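Local coordinates for protein Ala-tRNApro hydrolase ProX (Aeropyrum pernix, PDB 1WDV) that probably hydrolyses alanyl-tRNA(Pro), the mischarged proline tRNA, acting as a free-standing editing partner of prolyl-tRNA synthetase, at residues A[133-136]-A[137-140]; A[25-28]-A[29-32]; A[65-68]-A[69-72]; A[85-88]-A[89-93]. One frame throughout, in Å; residues are numbered along the deposited sequence.

Interaction 1 (A[133-136]-A[137-140])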
ATOM      1  N   GLU A 133       2.015   9.089  -5.855  1.00  5.38           N
ATOM      2  CA  GLU A 133       2.940   8.695  -6.905  1.00  5.60           C
ATOM      3  C   GLU A 133       4.285   8.542  -6.203  1.00  7.57           C
ATOM      4  O   GLU A 133       4.814   9.529  -5.647  1.00  9.07           O
ATOM      5  CB  GLU A 133       3.031   9.789  -7.958  1.00  9.81           C
ATOM      6  CG  GLU A 133       4.075   9.550  -9.026  1.00 10.56           C
ATOM      7  CD  GLU A 133       4.250  10.814  -9.857  1.00 15.30           C
ATOM      8  OE1 GLU A 133       3.450  11.037 -10.782  1.00 19.15           O
ATOM      9  OE2 GLU A 133       5.148  11.615  -9.545  1.00 17.02           O
ATOM     10  N   PHE A 134       4.823   7.322  -6.203  1.00  6.98           N
ATOM     11  CA  PHE A 134       6.098   7.063  -5.518  1.00  6.72           C
ATOM     12  C   PHE A 134       6.957   5.967  -6.154  1.00  8.25           C
ATOM     13  O   PHE A 134       6.525   5.231  -7.022  1.00  9.07           O
ATOM     14  CB  PHE A 134       5.820   6.693  -4.040  1.00  5.74           C
ATOM     15  CG  PHE A 134       5.245   5.301  -3.829  1.00  5.43           C
ATOM     16  CD1 PHE A 134       6.084   4.222  -3.510  1.00  5.74           C
ATOM     17  CD2 PHE A 134       3.865   5.070  -3.912  1.00  5.44           C
ATOM     18  CE1 PHE A 134       5.551   2.949  -3.283  1.00  5.06           C
ATOM     19  CE2 PHE A 134       3.321   3.806  -3.682  1.00  5.82           C
ATOM     20  CZ  PHE A 134       4.169   2.731  -3.366  1.00  6.28           C
ATOM     21  N   SER A 135       8.187   5.859  -5.673  1.00  7.89           N
ATOM     22  CA  SER A 135       9.127   4.850  -6.167  1.00  6.82           C
ATOM     23  C   SER A 135       9.186   3.713  -5.167  1.00  7.23           C
ATOM     24  O   SER A 135       9.478   3.940  -4.004  1.00  6.97           O
ATOM     25  CB  SER A 135      10.533   5.447  -6.261  1.00  9.15           C
ATOM     26  OG  SER A 135      11.511   4.406  -6.213  1.00  8.52           O
ATOM     27  N   PRO A 136       8.920   2.476  -5.608  1.00  7.40           N
ATOM     28  CA  PRO A 136       8.967   1.320  -4.719  1.00  6.98           C
ATOM     29  C   PRO A 136      10.328   1.201  -4.032  1.00  6.65           C
ATOM     30  O   PRO A 136      10.409   0.998  -2.824  1.00  7.85           O
ATOM     31  CB  PRO A 136       8.687   0.153  -5.653  1.00  8.37           C
ATOM     32  CG  PRO A 136       7.675   0.760  -6.615  1.00  7.13           C
ATOM     33  CD  PRO A 136       8.292   2.135  -6.901  1.00  9.33           C
ATOM     34  N   ARG A 137      11.403   1.347  -4.794  1.00  8.09           N
ATOM     35  CA  ARG A 137      12.715   1.247  -4.161  1.00  7.85           C
ATOM     36  C   ARG A 137      12.936   2.304  -3.099  1.00  9.17           C
ATOM     37  O   ARG A 137      13.512   2.003  -2.045  1.00  8.47           O
ATOM     38  CB  ARG A 137      13.814   1.347  -5.204  1.00  7.03           C
ATOM     39  CG  ARG A 137      13.852   0.095  -6.003  1.00 13.95           C
ATOM     40  CD  ARG A 137      15.048   0.080  -6.929  1.00 20.63           C
ATOM     41  NE  ARG A 137      15.363  -1.290  -7.289  1.00 22.07           N
ATOM     42  CZ  ARG A 137      15.891  -1.632  -8.450  1.00 26.32           C
ATOM     43  NH1 ARG A 137      16.159  -0.687  -9.352  1.00 28.13           N
ATOM     44  NH2 ARG A 137      16.156  -2.907  -8.700  1.00 28.38           N
ATOM     45  N   GLU A 138      12.485   3.527  -3.361  1.00  7.61           N
ATOM     46  CA  GLU A 138      12.658   4.602  -2.383  1.00  8.86           C
ATOM     47  C   GLU A 138      11.822   4.295  -1.137  1.00 11.21           C
ATOM     48  O   GLU A 138      12.234   4.589  -0.015  1.00 10.18           O
ATOM     49  CB  GLU A 138      12.266   5.959  -2.975  1.00  9.73           C
ATOM     50  CG  GLU A 138      13.237   6.425  -4.093  1.00 10.50           C
ATOM     51  CD  GLU A 138      12.862   7.785  -4.688  1.00 15.64           C
ATOM     52  OE1 GLU A 138      11.827   8.372  -4.303  1.00 11.89           O
ATOM     53  OE2 GLU A 138      13.614   8.269  -5.565  1.00 15.84           O
ATOM     54  N   LEU A 139      10.664   3.668  -1.338  1.00  6.35           N
ATOM     55  CA  LEU A 139       9.814   3.330  -0.221  1.00  5.24           C
ATOM     56  C   LEU A 139      10.540   2.310   0.657  1.00  9.19           C
ATOM     57  O   LEU A 139      10.592   2.434   1.877  1.00  9.16           O
ATOM     58  CB  LEU A 139       8.491   2.735  -0.729  1.00  6.58           C
ATOM     59  CG  LEU A 139       7.630   2.127   0.373  1.00  6.30           C
ATOM     60  CD1 LEU A 139       7.155   3.219   1.289  1.00 11.07           C
ATOM     61  CD2 LEU A 139       6.431   1.374  -0.270  1.00  5.46           C
ATOM     62  N   VAL A 140      11.096   1.296   0.022  1.00  7.54           N
ATOM     63  CA  VAL A 140      11.795   0.268   0.770  1.00  9.84           C
ATOM     64  C   VAL A 140      12.970   0.858   1.522  1.00 10.53           C
ATOM     65  O   VAL A 140      13.132   0.605   2.729  1.00 13.43           O
ATOM     66  CB  VAL A 140      12.239  -0.871  -0.165  1.00  9.56           C
ATOM     67  CG1 VAL A 140      13.078  -1.901   0.588  1.00 10.40           C
ATOM     68  CG2 VAL A 140      10.999  -1.575  -0.719  1.00  6.81           C
TER

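Interaction 2 (A[25-28]-A[29-32])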
ATOM      1  N   THR A  25     -11.925   6.791  -7.606  1.00 17.37           N
ATOM      2  CA  THR A  25     -12.102   5.641  -8.471  1.00 17.28           C
ATOM      3  C   THR A  25     -12.664   4.518  -7.636  1.00 16.76           C
ATOM      4  O   THR A  25     -12.419   4.442  -6.425  1.00 20.41           O
ATOM      5  CB  THR A  25     -10.791   5.199  -9.119  1.00 18.64           C
ATOM      6  OG1 THR A  25      -9.776   5.021  -8.116  1.00 21.60           O
ATOM      7  CG2 THR A  25     -10.342   6.257 -10.107  1.00 17.02           C
ATOM      8  N   ARG A  26     -13.416   3.655  -8.283  1.00 18.42           N
ATOM      9  CA  ARG A  26     -14.044   2.540  -7.591  1.00 19.98           C
ATOM     10  C   ARG A  26     -13.366   1.216  -7.885  1.00 17.94           C
ATOM     11  O   ARG A  26     -13.631   0.215  -7.204  1.00 20.68           O
ATOM     12  CB  ARG A  26     -15.534   2.459  -7.967  1.00 23.48           C
ATOM     13  CG  ARG A  26     -16.372   3.671  -7.579  1.00 26.91           C
ATOM     14  CD  ARG A  26     -17.817   3.480  -8.037  1.00 33.32           C
ATOM     15  NE  ARG A  26     -18.624   4.675  -7.807  1.00 37.48           N
ATOM     16  CZ  ARG A  26     -19.921   4.781  -8.086  1.00 36.07           C
ATOM     17  NH1 ARG A  26     -20.578   3.753  -8.609  1.00 40.36           N
ATOM     18  NH2 ARG A  26     -20.557   5.927  -7.857  1.00 35.77           N
ATOM     19  N   THR A  27     -12.510   1.196  -8.905  1.00 14.43           N
ATOM     20  CA  THR A  27     -11.801  -0.033  -9.261  1.00 12.67           C
ATOM     21  C   THR A  27     -10.366   0.273  -9.696  1.00 11.19           C
ATOM     22  O   THR A  27     -10.022   1.418 -10.070  1.00  9.98           O
ATOM     23  CB  THR A  27     -12.482  -0.773 -10.440  1.00 11.32           C
ATOM     24  OG1 THR A  27     -12.416   0.059 -11.600  1.00  9.78           O
ATOM     25  CG2 THR A  27     -13.958  -1.078 -10.137  1.00 12.22           C
ATOM     26  N   VAL A  28      -9.527  -0.765  -9.655  1.00 10.32           N
ATOM     27  CA  VAL A  28      -8.142  -0.618 -10.082  1.00 10.53           C
ATOM     28  C   VAL A  28      -8.105  -0.308 -11.592  1.00  8.99           C
ATOM     29  O   VAL A  28      -7.260   0.478 -12.061  1.00  8.51           O
ATOM     30  CB  VAL A  28      -7.328  -1.901  -9.785  1.00 10.90           C
ATOM     31  CG1 VAL A  28      -5.943  -1.785 -10.346  1.00  8.66           C
ATOM     32  CG2 VAL A  28      -7.218  -2.139  -8.298  1.00 14.83           C
ATOM     33  N   ALA A  29      -9.012  -0.916 -12.359  1.00  7.09           N
ATOM     34  CA  ALA A  29      -9.066  -0.658 -13.799  1.00  7.12           C
ATOM     35  C   ALA A  29      -9.275   0.834 -14.045  1.00  8.70           C
ATOM     36  O   ALA A  29      -8.616   1.430 -14.902  1.00  7.95           O
ATOM     37  CB  ALA A  29     -10.226  -1.467 -14.456  1.00  9.13           C
ATOM     38  N   GLU A  30     -10.200   1.435 -13.294  1.00  8.95           N
ATOM     39  CA  GLU A  30     -10.466   2.854 -13.492  1.00  9.81           C
ATOM     40  C   GLU A  30      -9.259   3.723 -13.148  1.00  8.89           C
ATOM     41  O   GLU A  30      -8.934   4.635 -13.890  1.00  7.91           O
ATOM     42  CB  GLU A  30     -11.696   3.253 -12.671  1.00 11.78           C
ATOM     43  CG  GLU A  30     -12.101   4.717 -12.753  1.00 20.78           C
ATOM     44  CD  GLU A  30     -13.416   4.958 -12.029  1.00 27.42           C
ATOM     45  OE1 GLU A  30     -13.848   4.044 -11.273  1.00 26.19           O
ATOM     46  OE2 GLU A  30     -14.014   6.050 -12.213  1.00 32.29           O
ATOM     47  N   ALA A  31      -8.586   3.424 -12.036  1.00  7.27           N
ATOM     48  CA  ALA A  31      -7.417   4.202 -11.655  1.00  6.97           C
ATOM     49  C   ALA A  31      -6.322   4.069 -12.717  1.00  8.49           C
ATOM     50  O   ALA A  31      -5.681   5.056 -13.121  1.00  9.99           O
ATOM     51  CB  ALA A  31      -6.904   3.735 -10.341  1.00 10.52           C
ATOM     52  N   ALA A  32      -6.115   2.852 -13.217  1.00  7.87           N
ATOM     53  CA  ALA A  32      -5.065   2.688 -14.224  1.00  7.22           C
ATOM     54  C   ALA A  32      -5.381   3.477 -15.512  1.00  6.82           C
ATOM     55  O   ALA A  32      -4.528   4.191 -16.057  1.00  7.20           O
ATOM     56  CB  ALA A  32      -4.851   1.205 -14.547  1.00  7.80           C
TER

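Interaction 3 (A[65-68]-A[69-72])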
ATOM      1  N   ARG A  65      -3.539 -10.523  -6.371  1.00  9.93           N
ATOM      2  CA  ARG A  65      -4.215 -10.612  -5.080  1.00 11.03           C
ATOM      3  C   ARG A  65      -3.205 -11.136  -4.070  1.00  9.86           C
ATOM      4  O   ARG A  65      -2.148 -11.662  -4.434  1.00  9.63           O
ATOM      5  CB  ARG A  65      -5.451 -11.521  -5.160  1.00 12.99           C
ATOM      6  CG  ARG A  65      -6.629 -10.798  -5.842  1.00 20.03           C
ATOM      7  CD  ARG A  65      -7.888 -11.630  -5.994  1.00 24.47           C
ATOM      8  NE  ARG A  65      -9.047 -10.786  -6.322  1.00 27.10           N
ATOM      9  CZ  ARG A  65     -10.141 -11.224  -6.944  1.00 25.56           C
ATOM     10  NH1 ARG A  65     -10.219 -12.492  -7.325  1.00 27.28           N
ATOM     11  NH2 ARG A  65     -11.179 -10.410  -7.131  1.00 20.02           N
ATOM     12  N   LEU A  66      -3.509 -10.980  -2.795  1.00  7.90           N
ATOM     13  CA  LEU A  66      -2.588 -11.459  -1.774  1.00  8.18           C
ATOM     14  C   LEU A  66      -2.466 -12.980  -1.729  1.00  8.85           C
ATOM     15  O   LEU A  66      -3.469 -13.692  -1.829  1.00  9.19           O
ATOM     16  CB  LEU A  66      -3.054 -10.965  -0.401  1.00  9.05           C
ATOM     17  CG  LEU A  66      -2.128 -11.353   0.766  1.00 12.56           C
ATOM     18  CD1 LEU A  66      -0.913 -10.425   0.722  1.00 12.04           C
ATOM     19  CD2 LEU A  66      -2.867 -11.206   2.101  1.00 17.47           C
ATOM     20  N   ASN A  67      -1.233 -13.468  -1.575  1.00 10.20           N
ATOM     21  CA  ASN A  67      -0.987 -14.897  -1.422  1.00 12.44           C
ATOM     22  C   ASN A  67      -0.950 -15.078   0.113  1.00 11.52           C
ATOM     23  O   ASN A  67       0.066 -14.793   0.773  1.00 11.02           O
ATOM     24  CB  ASN A  67       0.360 -15.276  -2.046  1.00 15.36           C
ATOM     25  CG  ASN A  67       0.612 -16.761  -1.997  1.00 17.59           C
ATOM     26  OD1 ASN A  67       0.273 -17.422  -1.015  1.00 17.65           O
ATOM     27  ND2 ASN A  67       1.215 -17.297  -3.053  1.00 22.05           N
ATOM     28  N   ILE A  68      -2.078 -15.513   0.671  1.00 11.37           N
ATOM     29  CA  ILE A  68      -2.215 -15.692   2.115  1.00 14.14           C
ATOM     30  C   ILE A  68      -1.157 -16.604   2.709  1.00 14.16           C
ATOM     31  O   ILE A  68      -0.552 -16.279   3.723  1.00 13.51           O
ATOM     32  CB  ILE A  68      -3.615 -16.254   2.487  1.00 16.39           C
ATOM     33  CG1 ILE A  68      -4.698 -15.252   2.096  1.00 21.56           C
ATOM     34  CG2 ILE A  68      -3.691 -16.546   3.999  1.00 18.37           C
ATOM     35  CD1 ILE A  68      -4.695 -13.985   2.939  1.00 26.89           C
ATOM     36  N   ASN A  69      -0.931 -17.733   2.058  1.00 14.57           N
ATOM     37  CA  ASN A  69       0.059 -18.698   2.521  1.00 16.66           C
ATOM     38  C   ASN A  69       1.431 -18.048   2.625  1.00 14.13           C
ATOM     39  O   ASN A  69       2.178 -18.311   3.554  1.00 13.56           O
ATOM     40  CB  ASN A  69       0.122 -19.874   1.555  1.00 18.16           C
ATOM     41  CG  ASN A  69       1.094 -20.944   2.007  1.00 25.69           C
ATOM     42  OD1 ASN A  69       1.957 -21.375   1.239  1.00 31.57           O
ATOM     43  ND2 ASN A  69       0.954 -21.388   3.252  1.00 29.71           N
ATOM     44  N   SER A  70       1.767 -17.208   1.655  1.00 15.37           N
ATOM     45  CA  SER A  70       3.052 -16.530   1.705  1.00 15.73           C
ATOM     46  C   SER A  70       3.173 -15.601   2.910  1.00 14.63           C
ATOM     47  O   SER A  70       4.240 -15.514   3.510  1.00 12.73           O
ATOM     48  CB  SER A  70       3.309 -15.762   0.398  1.00 18.09           C
ATOM     49  OG  SER A  70       3.410 -16.681  -0.676  1.00 20.83           O
HETATM   50  N   MSE A  71       2.089 -14.913   3.275  1.00 13.89           N
HETATM   51  CA  MSE A  71       2.117 -14.026   4.428  1.00 15.76           C
HETATM   52  C   MSE A  71       2.172 -14.827   5.728  1.00 15.46           C
HETATM   53  O   MSE A  71       2.749 -14.369   6.710  1.00 14.58           O
HETATM   54  CB  MSE A  71       0.891 -13.093   4.438  1.00 15.15           C
HETATM   55  CG  MSE A  71       1.059 -11.811   3.656  1.00 18.03           C
HETATM   56 SE   MSE A  71       2.611 -10.828   4.122  1.00 17.56          SE
HETATM   57  CE  MSE A  71       2.147 -10.314   5.934  1.00 13.73           C
ATOM     58  N   LYS A  72       1.565 -16.023   5.729  1.00 13.39           N
ATOM     59  CA  LYS A  72       1.581 -16.885   6.902  1.00 13.66           C
ATOM     60  C   LYS A  72       3.019 -17.313   7.162  1.00 13.72           C
ATOM     61  O   LYS A  72       3.463 -17.367   8.317  1.00 14.74           O
ATOM     62  CB  LYS A  72       0.690 -18.110   6.683  1.00 13.88           C
ATOM     63  CG  LYS A  72       0.754 -19.151   7.811  1.00 15.45           C
ATOM     64  CD  LYS A  72      -0.230 -20.286   7.511  1.00 19.03           C
ATOM     65  CE  LYS A  72       0.024 -21.549   8.352  1.00 27.66           C
ATOM     66  NZ  LYS A  72      -0.481 -21.455   9.756  1.00 30.97           N
TER

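Interaction 4 (A[85-88]-A[89-93])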
ATOM      1  N   ASN A  85     -13.831  -2.576   7.976  1.00  9.19           N
ATOM      2  CA  ASN A  85     -13.993  -1.765   9.174  1.00  9.01           C
ATOM      3  C   ASN A  85     -12.690  -1.794   9.968  1.00  8.53           C
ATOM      4  O   ASN A  85     -12.308  -0.800  10.590  1.00  9.41           O
ATOM      5  CB  ASN A  85     -15.159  -2.307  10.019  1.00 11.78           C
ATOM      6  CG  ASN A  85     -14.912  -3.711  10.519  1.00 11.33           C
ATOM      7  OD1 ASN A  85     -14.592  -4.609   9.748  1.00 11.04           O
ATOM      8  ND2 ASN A  85     -15.085  -3.915  11.825  1.00 15.16           N
ATOM      9  N   GLU A  86     -11.994  -2.927   9.924  1.00  7.71           N
ATOM     10  CA  GLU A  86     -10.735  -3.062  10.652  1.00  6.64           C
ATOM     11  C   GLU A  86      -9.664  -2.213   9.994  1.00  9.45           C
ATOM     12  O   GLU A  86      -8.815  -1.639  10.679  1.00  7.30           O
ATOM     13  CB  GLU A  86     -10.292  -4.526  10.699  1.00  7.34           C
ATOM     14  CG  GLU A  86     -11.193  -5.405  11.554  1.00  8.47           C
ATOM     15  CD  GLU A  86     -10.791  -6.861  11.533  1.00 13.37           C
ATOM     16  OE1 GLU A  86     -10.659  -7.418  10.430  1.00 11.57           O
ATOM     17  OE2 GLU A  86     -10.608  -7.459  12.629  1.00 13.98           O
ATOM     18  N   VAL A  87      -9.676  -2.174   8.657  1.00  8.06           N
ATOM     19  CA  VAL A  87      -8.703  -1.364   7.923  1.00  8.01           C
ATOM     20  C   VAL A  87      -8.796   0.104   8.381  1.00  9.20           C
ATOM     21  O   VAL A  87      -7.786   0.732   8.691  1.00  9.36           O
ATOM     22  CB  VAL A  87      -8.942  -1.459   6.391  1.00  8.25           C
ATOM     23  CG1 VAL A  87      -8.020  -0.469   5.623  1.00  6.87           C
ATOM     24  CG2 VAL A  87      -8.688  -2.882   5.923  1.00  7.76           C
ATOM     25  N   VAL A  88     -10.004   0.652   8.406  1.00  8.34           N
ATOM     26  CA  VAL A  88     -10.169   2.035   8.815  1.00  8.13           C
ATOM     27  C   VAL A  88      -9.801   2.269  10.269  1.00 10.09           C
ATOM     28  O   VAL A  88      -9.084   3.228  10.594  1.00  9.86           O
ATOM     29  CB  VAL A  88     -11.618   2.501   8.579  1.00  7.66           C
ATOM     30  CG1 VAL A  88     -11.782   3.919   9.101  1.00  9.97           C
ATOM     31  CG2 VAL A  88     -11.935   2.411   7.086  1.00 10.50           C
ATOM     32  N   GLU A  89     -10.272   1.373  11.134  1.00  8.04           N
ATOM     33  CA  GLU A  89     -10.009   1.463  12.564  1.00 10.68           C
ATOM     34  C   GLU A  89      -8.517   1.398  12.902  1.00  8.69           C
ATOM     35  O   GLU A  89      -8.016   2.200  13.674  1.00  9.09           O
ATOM     36  CB  GLU A  89     -10.744   0.315  13.270  1.00 13.93           C
ATOM     37  CG  GLU A  89     -10.331   0.016  14.695  1.00 20.52           C
ATOM     38  CD  GLU A  89     -10.918  -1.316  15.216  1.00 26.44           C
ATOM     39  OE1 GLU A  89     -11.127  -2.255  14.402  1.00 28.73           O
ATOM     40  OE2 GLU A  89     -11.155  -1.427  16.437  1.00 27.19           O
ATOM     41  N   LEU A  90      -7.802   0.438  12.313  1.00  7.57           N
ATOM     42  CA  LEU A  90      -6.368   0.265  12.650  1.00  5.55           C
ATOM     43  C   LEU A  90      -5.407   1.233  11.941  1.00  7.09           C
ATOM     44  O   LEU A  90      -4.288   1.456  12.429  1.00  8.28           O
ATOM     45  CB  LEU A  90      -5.946  -1.187  12.360  1.00  5.85           C
ATOM     46  CG  LEU A  90      -6.680  -2.287  13.140  1.00  7.52           C
ATOM     47  CD1 LEU A  90      -6.338  -3.675  12.614  1.00  9.00           C
ATOM     48  CD2 LEU A  90      -6.359  -2.127  14.623  1.00  8.58           C
ATOM     49  N   THR A  91      -5.833   1.844  10.827  1.00  7.05           N
ATOM     50  CA  THR A  91      -4.925   2.737  10.112  1.00  6.49           C
ATOM     51  C   THR A  91      -5.274   4.204  10.216  1.00  5.19           C
ATOM     52  O   THR A  91      -4.390   5.062  10.161  1.00  9.43           O
ATOM     53  CB  THR A  91      -4.841   2.433   8.586  1.00  7.95           C
ATOM     54  OG1 THR A  91      -6.098   2.720   7.982  1.00  8.79           O
ATOM     55  CG2 THR A  91      -4.505   0.964   8.310  1.00  8.36           C
ATOM     56  N   GLY A  92      -6.567   4.481  10.357  1.00  7.75           N
ATOM     57  CA  GLY A  92      -7.030   5.852  10.411  1.00  9.64           C
ATOM     58  C   GLY A  92      -7.261   6.436   9.017  1.00 11.73           C
ATOM     59  O   GLY A  92      -7.479   7.645   8.870  1.00 12.04           O
ATOM     60  N   TYR A  93      -7.197   5.602   7.985  1.00  8.44           N
ATOM     61  CA  TYR A  93      -7.418   6.071   6.609  1.00  8.45           C
ATOM     62  C   TYR A  93      -8.597   5.338   5.986  1.00  8.87           C
ATOM     63  O   TYR A  93      -8.914   4.219   6.362  1.00 10.31           O
ATOM     64  CB  TYR A  93      -6.183   5.834   5.764  1.00  8.48           C
ATOM     65  CG  TYR A  93      -4.995   6.646   6.222  1.00  8.29           C
ATOM     66  CD1 TYR A  93      -4.012   6.091   7.056  1.00  7.55           C
ATOM     67  CD2 TYR A  93      -4.850   7.948   5.806  1.00  7.19           C
ATOM     68  CE1 TYR A  93      -2.898   6.840   7.443  1.00  8.66           C
ATOM     69  CE2 TYR A  93      -3.751   8.696   6.184  1.00  9.25           C
ATOM     70  CZ  TYR A  93      -2.780   8.145   6.992  1.00  7.45           C
ATOM     71  OH  TYR A  93      -1.683   8.922   7.313  1.00  9.33           O
TER

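Interaction 1 (A[133-136]-A[137-140])
The hydroxyl of S135 accepts the backbone N-H of E138, with S135 OG 3.1 Å from E138 N and the bond nearly straight at 165°. This is a helix N-cap: the first turn has amides that no preceding carbonyl serves, and a short side chain with an oxygen one carbon out suits the place. S135 swings OG away from its own nitrogen (chi1 157°), which carries it over the helix end. Were S135 an alanine, the E138 amide would probably lose this acceptor and the first turn be held less firmly. The main chain takes over at once, with L139 N on S135 O and V140 N on P136 O, both 2.9 Å. P136, the first helical residue, has no N-H to satisfy, and its ring holds phi near a value that a helix can use. E138 lays its CG against the hydroxyl, 3.4 Å from S135 OG, while E138 OE1 takes the indole N-H of W16. On the buried side, F134 CE1 meets L139 CD2 at 3.5 Å, the two apolar side chains meeting at a slant. F134 and P136 rest on V121 of strand 121-124, whereas L139 reaches L109 and V111 of strand 108-112, and the helix thus joins one sheet to the other.

Interaction 2 (A[25-28]-A[29-32])
Two torsions join the loop to the helix, one bringing T27 to E30 and the other E30 to R26: T27 holds OG1 between its backbone N and carbonyl carbon (chi1 64°), turned toward the start of the helix, and E30 sends CG opposite its own N (chi1 179°) in a fully extended chain that runs back along the preceding loop. The first torsion brings T27 OG1 to 3.1 Å from E30 N, whose hydrogen it accepts. The second brings E30 OE1 to 3.0 Å from R26 N. That amide points straight at the oxygen, the N-H...O angle being 179°, but arrives from above the carboxylate plane.

T27 is thus the N-cap of helix 28-35, with E30 at the third helical position returning the favour to the loop. In the classical capping box the returning side chain binds the N-H of the cap residue itself; here it binds the residue before, so the exchange is a variant spanning one residue more. Glutamate fits because it is long enough to reach that amide, and its negative charge near the helix start is likely to be favoured by the helix dipole.

T25 uses its methyl group: CG2 sits 3.5 Å from E30 CG, the two side chains running antiparallel alongside one another, which backs the aliphatic part of the glutamate. Main-chain bonds continue the turn, A31 N to T27 O at 3.2 Å and A32 N to V28 O at 2.9 Å. V28 and A32 both touch I42 in the loop after the helix, and A32, a small residue, suits this buried position.

Interaction 3 (A[65-68]-A[69-72])
N67 and S70 make the central contact: the amide oxygen N67 OD1 accepts from S70 N at 3.1 Å, the donor lying well above the plane of that amide rather than on a lone pair. N67 is the N-cap of helix 68-75, a place asparagine suits because its carbonyl reaches a first-turn N-H from one bond farther out than a serine hydroxyl. With CG turned opposite the backbone N (chi1 -176°), the amide bends round to the helix start. S70 OG then lies over the flat face of the same amide, 3.1 Å from N67 CG, a close approach without a hydrogen bond. Two main-chain bonds carry the helix onward, M71 N to N67 O at 3.2 Å and K72 N to I68 O at 2.9 Å. On the inner side L66 CD1 meets CG of M71, a selenomethionine in this crystal, at 3.8 Å, the two flexible apolar side chains crossing at about a right angle.

Farther out, the N67 backbone is paired with V150, and S70 OG has a weak bond to D149 O, so residues near the C-terminus probably help to position the cap. L66 and M71 face the mixed sheet, resting on V58 of strand 55-61, with L81 and V79 of strand 79-81 alongside.

Interaction 4 (A[85-88]-A[89-93])
V87 and T91 bind each other at the C-terminal end of helix 84-91, where G92 leaves helical geometry with positive phi and T91 folds into an ST turn. The hydrogen bonds are mostly those of the helix: E89 N to N85 O at 3.0 Å, L90 N to E86 O at 2.8 Å, and G92 N to V88 O at 2.8 Å, the last closing the helix. V87 O carries two donors that approach from opposite faces of its plane, T91 N and, at 2.7 Å, the hydroxyl T91 OG1. The same hydroxyl accepts Y93 N at 3.1 Å, because chi1 of 66° tucks OG1 between the backbone N and carbonyl carbon. A valine in place of T91 would probably leave the Y93 amide without its acceptor and V87 O without its hydroxyl donor, freeing the turn to shift. At G92, phi 85° would push any CB against the preceding carbonyl, which is why glycine is found there.

Among the charged groups, E86 OE1 pairs with R80 and takes the N-H of R83. L90 CG lies alongside the E86 carbonyl, 3.3 Å from E86 O. For apolar contact L90 touches L49 and T91 touches I47, both on strand 43-50. As the chain turns away, Y93 O comes back over V88, 3.5 Å from V88 CA, in a C-H...O contact.

How the interactions relate
Along the chain the order is interaction 2, interaction 3, interaction 4, interaction 1, all within the aminoacyl-tRNA editing domain. Their centres stand about 20 to 23 Å apart and none touches another, so they are separate local features. Interactions 1, 2 and 3 start helices 136-143, 28-35 and 68-75, each through a polar N-cap side chain, whereas interaction 4 ends helix 84-91. The mixed sheet links three of them: interaction 3 packs on strands 55-61 and 79-81, interaction 4 on 43-50, and interaction 1 on 108-112. Interaction 1 also continues strand 130-134 of the antiparallel sheet. Interactions 1 and 4 lie on opposite sides of the chain's centre. Together the four probably fix helix ends at separate points around the sheets.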